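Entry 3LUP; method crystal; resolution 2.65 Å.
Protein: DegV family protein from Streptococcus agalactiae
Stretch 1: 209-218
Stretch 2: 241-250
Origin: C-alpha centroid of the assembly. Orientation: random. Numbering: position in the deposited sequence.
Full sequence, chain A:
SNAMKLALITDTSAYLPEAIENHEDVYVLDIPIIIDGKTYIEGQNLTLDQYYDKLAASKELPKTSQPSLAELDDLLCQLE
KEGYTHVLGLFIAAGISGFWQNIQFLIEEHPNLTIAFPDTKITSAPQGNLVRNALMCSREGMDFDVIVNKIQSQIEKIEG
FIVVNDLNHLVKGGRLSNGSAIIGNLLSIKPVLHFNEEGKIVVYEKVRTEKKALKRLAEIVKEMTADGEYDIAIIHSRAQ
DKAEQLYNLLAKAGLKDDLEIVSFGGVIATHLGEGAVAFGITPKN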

# COMPACT_ATOMS: atom_id res chain seq x y z
N THR A 209 25.40 -5.17 0.29
CA THR A 209 25.28 -5.27 1.75
C THR A 209 24.03 -4.57 2.28
O THR A 209 23.48 -3.70 1.62
CB THR A 209 26.52 -4.70 2.45
OG1 THR A 209 26.30 -4.69 3.86
CG2 THR A 209 26.80 -3.28 1.99
N GLU A 210 23.60 -4.97 3.47
CA GLU A 210 22.43 -4.36 4.12
C GLU A 210 22.71 -2.91 4.50
O GLU A 210 21.84 -2.05 4.34
CB GLU A 210 22.01 -5.17 5.35
CG GLU A 210 20.65 -4.76 5.93
CD GLU A 210 20.71 -4.40 7.42
OE1 GLU A 210 20.04 -5.09 8.22
OE2 GLU A 210 21.45 -3.44 7.79
N LYS A 211 23.92 -2.66 5.01
CA LYS A 211 24.42 -1.31 5.31
C LYS A 211 24.25 -0.42 4.11
O LYS A 211 23.56 0.60 4.20
CB LYS A 211 25.90 -1.34 5.66
CG LYS A 211 26.24 -1.56 7.12
CD LYS A 211 27.76 -1.75 7.30
CE LYS A 211 28.25 -3.19 6.97
NZ LYS A 211 27.78 -4.24 7.95
N LYS A 212 24.86 -0.80 2.99
CA LYS A 212 24.76 0.01 1.77
C LYS A 212 23.34 0.06 1.27
O LYS A 212 22.92 1.08 0.75
CB LYS A 212 25.74 -0.46 0.67
N ALA A 213 22.58 -1.02 1.46
CA ALA A 213 21.17 -1.02 1.07
C ALA A 213 20.41 0.13 1.72
O ALA A 213 19.72 0.88 1.04
CB ALA A 213 20.51 -2.35 1.39
N LEU A 214 20.55 0.27 3.04
CA LEU A 214 19.81 1.28 3.77
C LEU A 214 20.29 2.67 3.39
O LEU A 214 19.46 3.57 3.23
CB LEU A 214 19.93 1.09 5.29
CG LEU A 214 19.35 -0.20 5.86
CD1 LEU A 214 19.67 -0.36 7.32
CD2 LEU A 214 17.86 -0.28 5.62
N LYS A 215 21.61 2.83 3.24
CA LYS A 215 22.21 4.09 2.84
C LYS A 215 21.71 4.48 1.46
O LYS A 215 21.29 5.62 1.23
CB LYS A 215 23.74 4.00 2.83
CG LYS A 215 24.40 3.92 4.22
CD LYS A 215 25.82 4.49 4.21
CE LYS A 215 26.84 3.49 3.67
NZ LYS A 215 27.97 4.18 2.98
N ARG A 216 21.71 3.50 0.55
CA ARG A 216 21.14 3.67 -0.77
C ARG A 216 19.65 4.09 -0.76
O ARG A 216 19.24 4.93 -1.55
CB ARG A 216 21.37 2.42 -1.61
CG ARG A 216 21.13 2.60 -3.09
CD ARG A 216 22.28 3.36 -3.83
NE ARG A 216 21.75 3.87 -5.10
CZ ARG A 216 21.22 5.08 -5.27
NH1 ARG A 216 21.18 5.96 -4.27
NH2 ARG A 216 20.73 5.43 -6.46
N LEU A 217 18.84 3.53 0.14
CA LEU A 217 17.45 3.98 0.31
C LEU A 217 17.34 5.48 0.65
O LEU A 217 16.56 6.22 0.02
CB LEU A 217 16.73 3.16 1.38
CG LEU A 217 16.24 1.74 1.06
CD1 LEU A 217 15.69 1.14 2.33
CD2 LEU A 217 15.20 1.70 -0.07
N ALA A 218 18.12 5.92 1.64
CA ALA A 218 18.17 7.34 2.01
C ALA A 218 18.56 8.23 0.84
O ALA A 218 17.96 9.28 0.64
CB ALA A 218 19.10 7.57 3.16
N ASP A 241 14.92 -1.55 14.14
CA ASP A 241 16.28 -1.06 14.01
C ASP A 241 16.63 -0.60 12.59
O ASP A 241 17.32 0.40 12.43
CB ASP A 241 17.27 -2.12 14.49
CG ASP A 241 17.40 -2.15 16.00
OD1 ASP A 241 16.91 -1.20 16.66
OD2 ASP A 241 17.99 -3.12 16.53
N LYS A 242 16.15 -1.34 11.58
CA LYS A 242 16.39 -0.97 10.18
C LYS A 242 15.66 0.34 9.84
O LYS A 242 16.17 1.16 9.05
CB LYS A 242 16.01 -2.09 9.19
CG LYS A 242 16.42 -3.55 9.58
CD LYS A 242 16.75 -4.51 8.38
CE LYS A 242 15.73 -4.40 7.23
NZ LYS A 242 15.94 -5.23 5.97
N ALA A 243 14.50 0.56 10.45
CA ALA A 243 13.70 1.78 10.22
C ALA A 243 14.26 3.01 10.95
O ALA A 243 14.27 4.10 10.39
CB ALA A 243 12.23 1.53 10.58
N GLU A 244 14.71 2.83 12.19
CA GLU A 244 15.35 3.91 12.96
C GLU A 244 16.65 4.32 12.29
O GLU A 244 16.98 5.50 12.25
CB GLU A 244 15.64 3.47 14.38
CG GLU A 244 14.42 3.32 15.26
CD GLU A 244 14.77 2.97 16.71
OE1 GLU A 244 15.94 2.56 16.98
OE2 GLU A 244 13.88 3.10 17.59
N GLN A 245 17.38 3.34 11.79
CA GLN A 245 18.58 3.57 11.00
C GLN A 245 18.26 4.46 9.80
O GLN A 245 18.85 5.52 9.64
CB GLN A 245 19.17 2.24 10.54
CG GLN A 245 20.20 2.34 9.43
CD GLN A 245 21.48 3.03 9.84
OE1 GLN A 245 21.71 3.30 11.02
NE2 GLN A 245 22.32 3.32 8.87
N LEU A 246 17.32 4.02 8.96
CA LEU A 246 16.93 4.78 7.78
C LEU A 246 16.41 6.15 8.17
O LEU A 246 16.68 7.14 7.48
CB LEU A 246 15.89 4.02 6.96
CG LEU A 246 15.38 4.67 5.66
CD1 LEU A 246 16.48 5.23 4.70
CD2 LEU A 246 14.45 3.66 4.95
N TYR A 247 15.68 6.22 9.28
CA TYR A 247 15.17 7.47 9.82
C TYR A 247 16.30 8.44 10.09
O TYR A 247 16.21 9.63 9.74
CB TYR A 247 14.40 7.23 11.12
CG TYR A 247 13.77 8.47 11.72
CD1 TYR A 247 12.47 8.86 11.37
CD2 TYR A 247 14.46 9.24 12.65
CE1 TYR A 247 11.89 9.99 11.92
CE2 TYR A 247 13.88 10.36 13.22
CZ TYR A 247 12.60 10.73 12.84
OH TYR A 247 12.05 11.85 13.40
N ASN A 248 17.36 7.94 10.73
CA ASN A 248 18.54 8.74 11.04
C ASN A 248 19.27 9.17 9.78
O ASN A 248 19.64 10.33 9.67
CB ASN A 248 19.47 8.01 12.00
CG ASN A 248 18.84 7.77 13.36
OD1 ASN A 248 18.01 8.56 13.82
ND2 ASN A 248 19.22 6.67 14.00
N LEU A 249 19.45 8.26 8.83
CA LEU A 249 20.03 8.60 7.54
C LEU A 249 19.27 9.74 6.86
O LEU A 249 19.87 10.61 6.24
CB LEU A 249 20.07 7.39 6.61
CG LEU A 249 21.01 6.23 6.97
CD1 LEU A 249 20.65 4.96 6.17
CD2 LEU A 249 22.49 6.63 6.78
N LEU A 250 17.94 9.72 6.99
CA LEU A 250 17.08 10.76 6.43
C LEU A 250 17.02 12.01 7.31
O LEU A 250 16.81 13.11 6.82
CB LEU A 250 15.69 10.21 6.19
CG LEU A 250 15.60 9.22 5.02
CD1 LEU A 250 14.17 8.78 4.86
CD2 LEU A 250 16.10 9.86 3.74
O HOH W 1 23.16 1.78 6.30

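Two helices that pack without a single direct hydrogen bond between them can be held largely by packing, and this pair from a DegV family protein illustrates the principle well. Their axes approach to 9.1 Å and their N-to-C directions diverge by 46°, an arrangement that buries 466 Å² in all. Within each helix, i to i+4 hydrogen bonds run along the backbone, and the contact is made largely by carbon.

Stretch 1 enters its helix at Thr-209, the N-cap residue. Its OG1 accepts a weak capping bond from the backbone N of Lys-211 at 3.3 Å, occupying an amide that lacks a partner one turn back. Contact begins with Glu-210, whose OE1 comes within 3.3 Å of Lys-242 CD. The carboxylate thus meets the aliphatic part of the lysine, while Lys-242 NZ is hydrogen-bonded elsewhere in the structure. Opposite charges on neighbouring helices do not by themselves make a salt bridge.

The CA-to-CB bond of Lys-211 points away, yet its backbone takes part through solvent: a water donates to Lys-211 O at 2.4 Å, a very short distance, and accepts a weak bond from Gln-245 NE2 at 3.1 Å. This bridge gives the contact a polar link at its margin. Ala-213 and the modelled atoms of Lys-212 make no contact.

Leu-214 has the largest covered area of any residue here. Its CD1 packs against Gln-245 CG at 3.5 Å, using the methylene portion of a polar side chain, and its CB lies 4.0 Å from Leu-249 CD1. That same Leu-249 methyl sits 3.5 Å from Leu-214 O, so the backbone ridge also forms part of the packing surface. Lys-215 contributes at the edge: its CG is 4.2 Å from Leu-249 CD2, whereas the end of its chain leads away. The CA-to-CB bond of Arg-216 points away, and the residue makes no contact.

One turn after Ala-213, Leu-217 reaches Leu-246 with CD1 to CD2 at 3.8 Å. Leu-246 has its CA-to-CB bond sideways, but the end of its side chain comes nearer.

The closest backbone approach in the register falls at Ala-218, whose CA is 5.7 Å from Leu-250 CA; the Leu-214 and Leu-246 CA atoms are 6.1 Å apart. The small side chain accompanies this proximity. Ala-218 CB touches three leucines at once, lying 3.6 Å from Leu-249 CB, 3.8 Å from Leu-246 CD1 and 3.8 Å from Leu-250 CD2. A single methyl group in contact with three leucines can therefore be a focal point of helix packing.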